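Local coordinates for protein 2-dehydropantoate 2-reductase, putative (Enterococcus faecalis, PDB 2EW2) that probably catalyses the NADPH-dependent reduction of ketopantoate to pantoate, the second step in making pantoate for pantothenate biosynthesis, at residues Q304-H307 with G308-L312. Sequence-based numbering, arbitrary orientation.
Sequences QLVH and GKEEL
Gln-304 to His-307 and Gly-308 to Leu-312 form consecutive turns of helix 297-313, joined by four i to i+4 backbone hydrogen bonds that run from Gly-308 N to Gln-304 O (2.8 Å) through to Glu-311 N to His-307 O (3.2 Å). One side-chain bond is added to these helical bonds: His-307 ND1 donates to Glu-310 OE1 at 2.7 Å, and the N-H points almost straight at the oxygen (166°). The acceptor lies at the ring edge, close to the imidazole plane, whereas the donor meets OE1 on its syn side but 34° out of the carboxylate plane. Both side chains start with CG anti to their own carbonyl carbon; with the extended Glu-310 chain this sets them alongside each other in the same direction. Glu-310 CG passes 3.3 Å from Val-306 O, and its OE2 comes within 4.1 Å of Val-306 CG1. Second partners fix both groups: His-307 NE2 is hydrogen-bonded to Asp-279 OD1, and Glu-310 OE2 takes the backbone N-H of Thr-276. Leu-305 and Val-306 pack on Ile-204 of helix 198-205, while Lys-309 NZ reaches Leu-205 O of the second subunit. Glu-311, a magnesium ligand in a structure of this protein though no magnesium is bound to this chain here, lies one residue beyond this i to i+3 His-carboxylate pair, which ties the last helix of the all-helical C-terminal domain to the loop between helices 264-271 and 282-292.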
loop_
_atom_site.group_PDB
_atom_site.type_symbol
_atom_site.label_atom_id
_atom_site.label_comp_id
_atom_site.label_asym_id
_atom_site.label_seq_id
_atom_site.Cartn_x
_atom_site.Cartn_y
_atom_site.Cartn_z
ATOM N N GLN B 304 -7.124 0.361 2.190
ATOM C CA GLN B 304 -7.183 -0.961 2.809
ATOM C C GLN B 304 -6.180 -1.119 3.960
ATOM O O GLN B 304 -6.507 -1.691 4.992
ATOM C CB GLN B 304 -6.977 -2.055 1.751
ATOM C CG GLN B 304 -8.143 -2.207 0.748
ATOM C CD GLN B 304 -7.753 -3.086 -0.448
ATOM O OE1 GLN B 304 -7.386 -4.248 -0.285
ATOM N NE2 GLN B 304 -7.802 -2.518 -1.647
ATOM N N LEU B 305 -4.973 -0.587 3.795
ATOM C CA LEU B 305 -3.947 -0.670 4.848
ATOM C C LEU B 305 -4.380 0.106 6.090
ATOM O O LEU B 305 -4.262 -0.393 7.213
ATOM C CB LEU B 305 -2.589 -0.139 4.351
ATOM C CG LEU B 305 -1.885 -0.977 3.253
ATOM C CD1 LEU B 305 -0.598 -0.297 2.811
ATOM C CD2 LEU B 305 -1.611 -2.375 3.755
ATOM N N VAL B 306 -4.891 1.318 5.872
ATOM C CA VAL B 306 -5.406 2.156 6.976
ATOM C C VAL B 306 -6.554 1.457 7.715
ATOM O O VAL B 306 -6.531 1.357 8.944
ATOM C CB VAL B 306 -5.757 3.592 6.501
ATOM C CG1 VAL B 306 -6.584 4.362 7.563
ATOM C CG2 VAL B 306 -4.467 4.346 6.187
ATOM N N HIS B 307 -7.535 0.947 6.969
ATOM C CA HIS B 307 -8.593 0.125 7.549
ATOM C C HIS B 307 -8.054 -1.107 8.266
ATOM O O HIS B 307 -8.578 -1.485 9.320
ATOM C CB HIS B 307 -9.612 -0.292 6.485
ATOM C CG HIS B 307 -10.503 0.821 6.041
ATOM N ND1 HIS B 307 -11.029 1.749 6.917
ATOM C CD2 HIS B 307 -10.986 1.142 4.816
ATOM C CE1 HIS B 307 -11.782 2.603 6.247
ATOM N NE2 HIS B 307 -11.777 2.253 4.974
ATOM N N GLY B 308 -7.013 -1.732 7.706
ATOM C CA GLY B 308 -6.309 -2.830 8.383
ATOM C C GLY B 308 -5.751 -2.402 9.734
ATOM O O GLY B 308 -6.004 -3.045 10.754
ATOM N N LYS B 309 -5.004 -1.302 9.745
ATOM C CA LYS B 309 -4.459 -0.740 10.986
ATOM C C LYS B 309 -5.537 -0.348 12.030
ATOM O O LYS B 309 -5.354 -0.579 13.233
ATOM C CB LYS B 309 -3.558 0.459 10.662
ATOM C CG LYS B 309 -2.647 0.886 11.798
ATOM C CD LYS B 309 -1.555 -0.152 12.034
ATOM C CE LYS B 309 -0.476 0.384 12.958
ATOM N NZ LYS B 309 0.533 -0.669 13.246
ATOM N N GLU B 310 -6.637 0.255 11.574
ATOM C CA GLU B 310 -7.771 0.573 12.453
ATOM C C GLU B 310 -8.231 -0.680 13.213
ATOM O O GLU B 310 -8.345 -0.665 14.443
ATOM C CB GLU B 310 -8.937 1.182 11.663
ATOM C CG GLU B 310 -8.691 2.608 11.136
ATOM C CD GLU B 310 -9.757 3.058 10.148
ATOM O OE1 GLU B 310 -10.428 2.189 9.547
ATOM O OE2 GLU B 310 -9.932 4.281 9.959
ATOM N N GLU B 311 -8.473 -1.760 12.472
ATOM C CA GLU B 311 -8.859 -3.040 13.052
ATOM C C GLU B 311 -7.819 -3.579 14.042
ATOM O O GLU B 311 -8.170 -3.993 15.155
ATOM C CB GLU B 311 -9.129 -4.054 11.940
ATOM C CG GLU B 311 -9.723 -5.372 12.415
ATOM C CD GLU B 311 -11.238 -5.425 12.312
ATOM O OE1 GLU B 311 -11.796 -6.520 12.556
ATOM O OE2 GLU B 311 -11.869 -4.388 11.996
ATOM N N LEU B 312 -6.545 -3.561 13.652
ATOM C CA LEU B 312 -5.467 -4.016 14.539
ATOM C C LEU B 312 -5.370 -3.225 15.843
ATOM O O LEU B 312 -5.037 -3.784 16.876
ATOM C CB LEU B 312 -4.119 -3.981 13.825
ATOM C CG LEU B 312 -3.905 -5.000 12.701
ATOM C CD1 LEU B 312 -2.690 -4.611 11.863
ATOM C CD2 LEU B 312 -3.781 -6.417 13.271
#